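Local coordinates for FEZ-1 protein (Fluoribacter gormanii, PDB 5WCK) that probably hydrolyses the beta-lactam ring of antibiotics as a zinc-dependent, monomeric metallo-beta-lactamase of subclass B3, at residues Tyr2-Phe8 / Gly21-Leu25; Ala89-Asp95 / Thr123-His129. The protein carries 2 engineered substitutions. All coordinates share one frame. Numbering follows the deposited sequence.

Contact 1 (Tyr2-Phe8 / Gly21-Leu25)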
ATOM      1  N   TYR A   2      13.226   9.556  -8.330  1.00 24.56           N
ATOM      2  CA  TYR A   2      12.902   8.825  -7.095  1.00 28.67           C
ATOM      3  C   TYR A   2      14.163   8.114  -6.609  1.00 17.14           C
ATOM      4  O   TYR A   2      14.820   7.430  -7.377  1.00 23.78           O
ATOM      5  CB  TYR A   2      11.733   7.843  -7.275  1.00 17.78           C
ATOM      6  CG  TYR A   2      11.174   7.439  -5.931  1.00 16.47           C
ATOM      7  CD1 TYR A   2      10.303   8.273  -5.255  1.00 22.55           C
ATOM      8  CD2 TYR A   2      11.637   6.318  -5.271  1.00 16.72           C
ATOM      9  CE1 TYR A   2       9.837   7.967  -3.983  1.00 23.58           C
ATOM     10  CE2 TYR A   2      11.192   6.002  -3.992  1.00 16.23           C
ATOM     11  CZ  TYR A   2      10.291   6.827  -3.345  1.00 16.37           C
ATOM     12  OH  TYR A   2       9.862   6.572  -2.066  1.00 15.11           O
ATOM     13  N   PRO A   3      14.545   8.236  -5.316  1.00 19.11           N
ATOM     14  CA  PRO A   3      15.708   7.517  -4.797  1.00 29.89           C
ATOM     15  C   PRO A   3      15.547   5.991  -4.895  1.00 22.80           C
ATOM     16  O   PRO A   3      14.585   5.447  -4.395  1.00 17.93           O
ATOM     17  CB  PRO A   3      15.841   7.965  -3.329  1.00 28.29           C
ATOM     18  CG  PRO A   3      14.590   8.760  -3.002  1.00 29.46           C
ATOM     19  CD  PRO A   3      13.903   9.089  -4.308  1.00 22.96           C
ATOM     20  N   MET A   4      16.498   5.310  -5.541  1.00 23.64           N
ATOM     21  CA  MET A   4      16.431   3.863  -5.698  1.00 20.11           C
ATOM     22  C   MET A   4      16.448   3.232  -4.307  1.00 16.05           C
ATOM     23  O   MET A   4      17.379   3.425  -3.529  1.00 16.18           O
ATOM     24  CB  MET A   4      17.618   3.332  -6.522  1.00 29.08           C
ATOM     25  CG  MET A   4      17.690   1.802  -6.637  1.00 32.43           C
ATOM     26  SD  MET A   4      16.319   0.983  -7.534  1.00 46.89           S
ATOM     27  CE  MET A   4      16.073  -0.372  -6.393  1.00 23.78           C
ATOM     28  N   PRO A   5      15.416   2.449  -3.930  1.00 10.55           N
ATOM     29  CA  PRO A   5      15.468   1.729  -2.666  1.00 11.99           C
ATOM     30  C   PRO A   5      16.617   0.707  -2.600  1.00 11.51           C
ATOM     31  O   PRO A   5      17.062   0.178  -3.638  1.00 13.98           O
ATOM     32  CB  PRO A   5      14.141   0.957  -2.617  1.00 14.24           C
ATOM     33  CG  PRO A   5      13.248   1.600  -3.646  1.00 16.68           C
ATOM     34  CD  PRO A   5      14.164   2.226  -4.672  1.00 12.60           C
ATOM     35  N   ASN A   6      17.004   0.373  -1.370  1.00 10.33           N
ATOM     36  CA  ASN A   6      17.967  -0.658  -1.085  1.00  9.30           C
ATOM     37  C   ASN A   6      17.241  -1.945  -0.709  1.00 15.61           C
ATOM     38  O   ASN A   6      16.114  -1.897  -0.217  1.00 11.05           O
ATOM     39  CB  ASN A   6      18.876  -0.241   0.063  1.00 12.03           C
ATOM     40  CG  ASN A   6      19.597   1.042  -0.272  1.00 17.54           C
ATOM     41  OD1 ASN A   6      20.418   1.050  -1.194  1.00 17.60           O
ATOM     42  ND2 ASN A   6      19.284   2.114   0.443  1.00 15.16           N
ATOM     43  N   PRO A   7      17.860  -3.128  -0.902  1.00 12.82           N
ATOM     44  CA  PRO A   7      17.252  -4.373  -0.462  1.00 12.03           C
ATOM     45  C   PRO A   7      17.044  -4.401   1.059  1.00 10.15           C
ATOM     46  O   PRO A   7      17.740  -3.720   1.844  1.00 15.05           O
ATOM     47  CB  PRO A   7      18.211  -5.485  -0.908  1.00 15.06           C
ATOM     48  CG  PRO A   7      19.479  -4.789  -1.336  1.00 22.67           C
ATOM     49  CD  PRO A   7      19.139  -3.346  -1.615  1.00 14.76           C
ATOM     50  N   PHE A   8      16.053  -5.191   1.461  1.00  8.22           N
ATOM     51  CA  PHE A   8      15.733  -5.352   2.853  1.00  7.67           C
ATOM     52  C   PHE A   8      15.490  -6.829   3.093  1.00  8.33           C
ATOM     53  O   PHE A   8      14.913  -7.493   2.245  1.00  9.10           O
ATOM     54  CB  PHE A   8      14.494  -4.536   3.250  1.00  8.19           C
ATOM     55  CG  PHE A   8      14.353  -4.322   4.732  1.00  6.39           C
ATOM     56  CD1 PHE A   8      14.984  -3.255   5.361  1.00  7.19           C
ATOM     57  CD2 PHE A   8      13.680  -5.227   5.534  1.00  7.31           C
ATOM     58  CE1 PHE A   8      14.902  -3.084   6.729  1.00  8.68           C
ATOM     59  CE2 PHE A   8      13.619  -5.066   6.906  1.00  7.06           C
ATOM     60  CZ  PHE A   8      14.203  -3.976   7.505  1.00  8.03           C
ATOM     61  N   GLY A  21       9.393  -6.420   0.789  1.00  7.67           N
ATOM     62  CA  GLY A  21       9.742  -5.169   0.169  1.00  7.93           C
ATOM     63  C   GLY A  21      11.183  -4.747   0.403  1.00  7.31           C
ATOM     64  O   GLY A  21      12.066  -5.557   0.695  1.00  8.65           O
ATOM     65  N   THR A  22      11.394  -3.448   0.226  1.00  8.50           N
ATOM     66  CA  THR A  22      12.685  -2.805   0.243  1.00  8.40           C
ATOM     67  C   THR A  22      12.837  -2.003   1.543  1.00  9.76           C
ATOM     68  O   THR A  22      12.029  -2.076   2.456  1.00  8.21           O
ATOM     69  CB  THR A  22      12.832  -1.909  -0.992  1.00  8.75           C
ATOM     70  OG1 THR A  22      12.014  -0.743  -0.777  1.00  8.43           O
ATOM     71  CG2 THR A  22      12.480  -2.587  -2.300  1.00 10.54           C
ATOM     72  N   ASP A  23      13.894  -1.195   1.637  1.00  6.60           N
ATOM     73  CA  ASP A  23      14.056  -0.370   2.822  1.00  8.64           C
ATOM     74  C   ASP A  23      13.181   0.895   2.777  1.00  7.79           C
ATOM     75  O   ASP A  23      13.270   1.739   3.707  1.00  9.42           O
ATOM     76  CB  ASP A  23      15.530  -0.018   3.025  1.00  9.67           C
ATOM     77  CG  ASP A  23      16.074   1.028   2.074  1.00 10.08           C
ATOM     78  OD1 ASP A  23      15.453   1.277   1.027  1.00  8.74           O
ATOM     79  OD2 ASP A  23      17.150   1.619   2.423  1.00 11.51           O
ATOM     80  N   ASP A  24      12.371   1.045   1.717  1.00  6.71           N
ATOM     81  CA  ASP A  24      11.489   2.206   1.529  1.00  7.40           C
ATOM     82  C   ASP A  24      10.136   1.716   1.001  1.00  9.01           C
ATOM     83  O   ASP A  24       9.154   1.640   1.758  1.00  9.92           O
ATOM     84  CB  ASP A  24      12.139   3.249   0.611  1.00  7.48           C
ATOM     85  CG  ASP A  24      11.186   4.330   0.147  1.00  9.62           C
ATOM     86  OD1 ASP A  24      10.181   4.581   0.863  1.00  7.73           O
ATOM     87  OD2 ASP A  24      11.431   4.901  -0.953  1.00  9.50           O
ATOM     88  N   LEU A  25      10.086   1.370  -0.286  1.00  6.87           N
ATOM     89  CA  LEU A  25       8.857   0.903  -0.902  1.00  6.03           C
ATOM     90  C   LEU A  25       8.508  -0.463  -0.301  1.00  9.01           C
ATOM     91  O   LEU A  25       9.346  -1.391  -0.313  1.00  7.35           O
ATOM     92  CB  LEU A  25       9.056   0.823  -2.419  1.00  7.18           C
ATOM     93  CG  LEU A  25       9.560   2.104  -3.067  1.00  9.37           C
ATOM     94  CD1 LEU A  25       9.773   1.935  -4.568  1.00 10.30           C
ATOM     95  CD2 LEU A  25       8.635   3.270  -2.756  1.00  9.26           C
TER
HETATM   96  O   HOH W   1      14.012   4.905  -1.700  1.00 14.10           O
HETATM   97  O   HOH W   2      12.417  -8.153   1.357  1.00  9.74           O
HETATM   98  O   HOH W   3      14.568  -6.153  -0.940  1.00 12.77           O

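Contact 2 (Ala89-Asp95 / Thr123-His129)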
ATOM      1  N   ALA A  89      -0.249 -13.565 -12.421  1.00 13.45           N
ATOM      2  CA  ALA A  89      -1.111 -13.205 -11.276  1.00  8.99           C
ATOM      3  C   ALA A  89      -2.281 -12.361 -11.772  1.00  9.43           C
ATOM      4  O   ALA A  89      -2.123 -11.707 -12.773  1.00 11.41           O
ATOM      5  CB  ALA A  89      -0.338 -12.389 -10.261  1.00  8.20           C
ATOM      6  N   LYS A  90      -3.416 -12.422 -11.079  1.00  8.92           N
ATOM      7  CA  LYS A  90      -4.573 -11.569 -11.420  1.00  8.79           C
ATOM      8  C   LYS A  90      -4.414 -10.229 -10.705  1.00  9.36           C
ATOM      9  O   LYS A  90      -4.281 -10.232  -9.502  1.00  9.46           O
ATOM     10  CB  LYS A  90      -5.863 -12.241 -10.982  1.00 10.57           C
ATOM     11  CG  LYS A  90      -6.065 -13.541 -11.724  1.00 13.80           C
ATOM     12  CD  LYS A  90      -7.362 -14.128 -11.402  1.00 30.74           C
ATOM     13  CE  LYS A  90      -7.327 -14.921 -10.131  1.00 46.60           C
ATOM     14  NZ  LYS A  90      -8.131 -16.135 -10.376  1.00 73.47           N
ATOM     15  N   TYR A  91      -4.525  -9.157 -11.475  1.00  7.31           N
ATOM     16  CA  TYR A  91      -4.326  -7.788 -10.956  1.00  8.38           C
ATOM     17  C   TYR A  91      -5.687  -7.201 -10.578  1.00  7.87           C
ATOM     18  O   TYR A  91      -6.540  -7.093 -11.411  1.00  9.07           O
ATOM     19  CB  TYR A  91      -3.706  -6.964 -12.082  1.00  8.12           C
ATOM     20  CG  TYR A  91      -3.018  -5.683 -11.692  1.00  9.14           C
ATOM     21  CD1 TYR A  91      -2.720  -5.379 -10.383  1.00  8.98           C
ATOM     22  CD2 TYR A  91      -2.665  -4.778 -12.663  1.00  7.66           C
ATOM     23  CE1 TYR A  91      -2.068  -4.207 -10.052  1.00  7.69           C
ATOM     24  CE2 TYR A  91      -2.006  -3.609 -12.350  1.00  9.08           C
ATOM     25  CZ  TYR A  91      -1.678  -3.333 -11.042  1.00  7.37           C
ATOM     26  OH  TYR A  91      -1.023  -2.174 -10.773  1.00  7.92           O
ATOM     27  N   MET A  92      -5.817  -6.769  -9.321  1.00  5.89           N
ATOM     28  CA  MET A  92      -7.081  -6.254  -8.842  1.00  6.53           C
ATOM     29  C   MET A  92      -6.817  -4.859  -8.262  1.00  7.89           C
ATOM     30  O   MET A  92      -5.895  -4.674  -7.452  1.00  8.46           O
ATOM     31  CB  MET A  92      -7.695  -7.171  -7.780  1.00  6.98           C
ATOM     32  CG  MET A  92      -7.724  -8.629  -8.193  1.00  9.32           C
ATOM     33  SD  MET A  92      -8.659  -9.618  -7.004  1.00  9.38           S
ATOM     34  CE  MET A  92      -8.466 -11.224  -7.780  1.00 12.11           C
ATOM     35  N   VAL A  93      -7.642  -3.898  -8.666  1.00  6.12           N
ATOM     36  CA  VAL A  93      -7.422  -2.462  -8.396  1.00  5.17           C
ATOM     37  C   VAL A  93      -8.773  -1.793  -8.099  1.00  7.10           C
ATOM     38  O   VAL A  93      -9.782  -2.021  -8.759  1.00  7.18           O
ATOM     39  CB  VAL A  93      -6.695  -1.756  -9.556  1.00  5.99           C
ATOM     40  CG1 VAL A  93      -6.541  -0.272  -9.290  1.00  7.28           C
ATOM     41  CG2 VAL A  93      -5.350  -2.369  -9.869  1.00  7.78           C
ATOM     42  N   MET A  94      -8.779  -0.929  -7.070  1.00  6.54           N
ATOM     43  CA  MET A  94      -9.912  -0.087  -6.704  1.00  5.34           C
ATOM     44  C   MET A  94     -10.351   0.752  -7.923  1.00  6.14           C
ATOM     45  O   MET A  94      -9.533   1.403  -8.554  1.00  7.34           O
ATOM     46  CB  MET A  94      -9.503   0.849  -5.563  1.00  7.59           C
ATOM     47  CG  MET A  94     -10.639   1.640  -4.921  1.00  7.57           C
ATOM     48  SD  MET A  94     -11.939   0.676  -4.090  1.00  8.49           S
ATOM     49  CE  MET A  94     -11.018   0.116  -2.657  1.00  8.47           C
ATOM     50  N   ASP A  95     -11.664   0.724  -8.181  1.00  7.13           N
ATOM     51  CA  ASP A  95     -12.364   1.374  -9.285  1.00  8.21           C
ATOM     52  C   ASP A  95     -11.751   2.739  -9.611  1.00  8.50           C
ATOM     53  O   ASP A  95     -11.358   2.994 -10.764  1.00  8.88           O
ATOM     54  CB  ASP A  95     -13.851   1.446  -8.965  1.00  9.26           C
ATOM     55  CG  ASP A  95     -14.740   1.926 -10.106  1.00 24.50           C
ATOM     56  OD1 ASP A  95     -14.292   1.871 -11.277  1.00 28.32           O
ATOM     57  OD2 ASP A  95     -15.896   2.301  -9.814  1.00 40.27           O
ATOM     58  N   THR A 123      -3.485  -4.289 -17.834  1.00 10.39           N
ATOM     59  CA  THR A 123      -4.907  -4.444 -17.688  1.00 11.02           C
ATOM     60  C   THR A 123      -5.205  -4.907 -16.264  1.00  8.35           C
ATOM     61  O   THR A 123      -4.398  -5.580 -15.630  1.00 11.65           O
ATOM     62  CB  THR A 123      -5.447  -5.419 -18.739  1.00 18.04           C
ATOM     63  OG1 THR A 123      -4.759  -6.651 -18.558  1.00 20.81           O
ATOM     64  CG2 THR A 123      -5.227  -4.933 -20.153  1.00 17.89           C
ATOM     65  N   VAL A 124      -6.396  -4.535 -15.815  1.00 11.35           N
ATOM     66  CA  VAL A 124      -6.905  -4.917 -14.511  1.00 12.91           C
ATOM     67  C   VAL A 124      -7.864  -6.100 -14.705  1.00 12.54           C
ATOM     68  O   VAL A 124      -8.852  -6.018 -15.432  1.00 12.18           O
ATOM     69  CB  VAL A 124      -7.559  -3.704 -13.829  1.00 10.17           C
ATOM     70  CG1 VAL A 124      -8.349  -4.090 -12.584  1.00 11.27           C
ATOM     71  CG2 VAL A 124      -6.514  -2.640 -13.515  1.00 12.49           C
ATOM     72  N   ASP A 125      -7.592  -7.181 -13.973  1.00  9.31           N
ATOM     73  CA  ASP A 125      -8.396  -8.414 -14.065  1.00  9.03           C
ATOM     74  C   ASP A 125      -9.683  -8.337 -13.229  1.00 11.52           C
ATOM     75  O   ASP A 125     -10.694  -8.952 -13.593  1.00 14.70           O
ATOM     76  CB  ASP A 125      -7.521  -9.599 -13.684  1.00 10.34           C
ATOM     77  CG  ASP A 125      -6.373  -9.765 -14.656  1.00 15.68           C
ATOM     78  OD1 ASP A 125      -6.669  -9.978 -15.847  1.00 16.52           O
ATOM     79  OD2 ASP A 125      -5.210  -9.622 -14.241  1.00 11.05           O
ATOM     80  N   LYS A 126      -9.676  -7.615 -12.099  1.00  8.59           N
ATOM     81  CA  LYS A 126     -10.862  -7.424 -11.330  1.00  7.67           C
ATOM     82  C   LYS A 126     -10.864  -6.022 -10.736  1.00  9.33           C
ATOM     83  O   LYS A 126      -9.945  -5.631 -10.037  1.00 10.66           O
ATOM     84  CB  LYS A 126     -11.024  -8.439 -10.199  1.00  7.81           C
ATOM     85  CG  LYS A 126     -12.390  -8.404  -9.544  1.00  8.97           C
ATOM     86  CD  LYS A 126     -12.647  -9.496  -8.513  1.00  8.85           C
ATOM     87  CE  LYS A 126     -14.049  -9.393  -7.944  1.00 12.85           C
ATOM     88  NZ  LYS A 126     -14.352 -10.396  -6.895  1.00 14.40           N
ATOM     89  N   VAL A 127     -11.935  -5.287 -11.023  1.00  9.09           N
ATOM     90  CA  VAL A 127     -12.137  -3.967 -10.466  1.00  8.49           C
ATOM     91  C   VAL A 127     -12.752  -4.097  -9.072  1.00  8.68           C
ATOM     92  O   VAL A 127     -13.792  -4.756  -8.892  1.00 11.27           O
ATOM     93  CB  VAL A 127     -13.036  -3.123 -11.378  1.00  8.20           C
ATOM     94  CG1 VAL A 127     -13.333  -1.772 -10.752  1.00 11.29           C
ATOM     95  CG2 VAL A 127     -12.408  -2.976 -12.749  1.00  9.00           C
ATOM     96  N   LEU A 128     -12.128  -3.440  -8.091  1.00  9.17           N
ATOM     97  CA  LEU A 128     -12.609  -3.517  -6.703  1.00  9.29           C
ATOM     98  C   LEU A 128     -13.402  -2.272  -6.300  1.00  9.25           C
ATOM     99  O   LEU A 128     -13.372  -1.243  -6.964  1.00  9.19           O
ATOM    100  CB  LEU A 128     -11.416  -3.699  -5.764  1.00  8.96           C
ATOM    101  CG  LEU A 128     -10.558  -4.937  -6.020  1.00 10.13           C
ATOM    102  CD1 LEU A 128      -9.322  -4.925  -5.141  1.00 12.86           C
ATOM    103  CD2 LEU A 128     -11.347  -6.223  -5.843  1.00 12.36           C
ATOM    104  N   HIS A 129     -14.113  -2.400  -5.174  1.00  8.96           N
ATOM    105  CA  HIS A 129     -14.960  -1.337  -4.643  1.00 11.58           C
ATOM    106  C   HIS A 129     -14.756  -1.241  -3.137  1.00  8.01           C
ATOM    107  O   HIS A 129     -14.277  -2.165  -2.534  1.00  9.74           O
ATOM    108  CB  HIS A 129     -16.435  -1.585  -5.009  1.00 11.67           C
ATOM    109  CG  HIS A 129     -16.598  -1.882  -6.458  1.00 16.31           C
ATOM    110  ND1 HIS A 129     -16.795  -0.886  -7.397  1.00 24.81           N
ATOM    111  CD2 HIS A 129     -16.501  -3.045  -7.149  1.00 20.19           C
ATOM    112  CE1 HIS A 129     -16.851  -1.427  -8.602  1.00 16.61           C
ATOM    113  NE2 HIS A 129     -16.680  -2.753  -8.473  1.00 19.81           N
TER
HETATM  114  O   HOH W   4     -16.564   1.899  -7.150  1.00 40.24           O

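Contact 1 (Tyr2-Phe8 / Gly21-Leu25)
Asp23 binds Asn6 three times over, although neither segment forms a regular strand. Its carboxylate takes the backbone N of Asn6 on OD1 (3.0 Å) and the amide ND2 of Asn6 on OD2 (3.0 Å), while the backbone N of Asp23 donates to Asn6 O (3.0 Å). Next along the chain, Asp24 OD2 receives a very short bond from Tyr2 OH (2.5 Å) and one from water 1, which also donates to Pro3 O. Water 2 joins Phe8 O to Gly21 O at the far end. Between these polar points Pro5 CG rests 3.6 Å from Leu25 CD1. The loop 21-25 keeps its bend through an ST turn, Asp24 N donating to Thr22 OG1 (3.1 Å), and Thr22 OG1 in turn donates to Leu25 O (2.8 Å). Asp24 OD1 is also hydrogen-bonded to His215 ND1, and His215 is a zinc ligand. Two neighbouring carboxylates thus work in different directions: Asp23 clamps the N-terminal segment, whereas Asp24, a second-shell residue, links Tyr2 to the zinc ligand His215.

Contact 2 (Ala89-Asp95 / Thr123-His129)
Val93 CG2 meets Val124 CG2 at 3.8 Å, and Tyr91 CD2 lies 4.5 Å from Val124 CG2. On the other face of the sheet Met92 CB packs against Leu128 CD1 at 3.8 Å, and Met92 CG lies 3.9 Å from Lys126 CB. The backbones between these faces run parallel, with Met92 level with Lys126, Val93 with Val127 and Met94 with Leu128. Val93 N donates to Lys126 O (3.2 Å), Leu128 N to Val93 O (2.8 Å) and Asp95 N to Leu128 O (2.9 Å). At the start of the pairing Tyr91 O accepts from both Asp125 N (2.8 Å) and Lys126 N (3.3 Å), while the carboxylate OD2 of Asp125 takes Tyr91 N (2.9 Å) in place of a backbone carbonyl. Water 4 bridges Asp95 OD2 and His129 ND1 at the opposite end. This is a beta-alpha-beta unit: helix 95-103 lies between the strands in sequence and lays Ile101 on Tyr91, Val93 and Val124. Strand 64-68 flanks 90-94 on its other side, strand 126-128 ends the seven-stranded sheet, and Leu128 touches Trp156 of strand 154-162 in the second sheet.

From the N terminus, contact 1 comes first: Tyr2-Phe8 leads into strand 11-14, and the chain returns through strand 17-19 to Gly21-Leu25, closing a short loop of 12 residues. Strands 28-32, 35-39 and 64-68 then extend the same sheet before contact 2 opens at Ala89. The 27 residues between its segments hold nearly all of helix 95-103, and the loop closes at Thr123-His129. The two loops follow in series, neither nesting nor crossing, and the nearest atoms of the two contacts are about 13 Å apart. Contact 1 fastens the N-terminal segment beside the zinc site; contact 2 completes the far edge of the sheet whose first two strands lie within contact 1's loop.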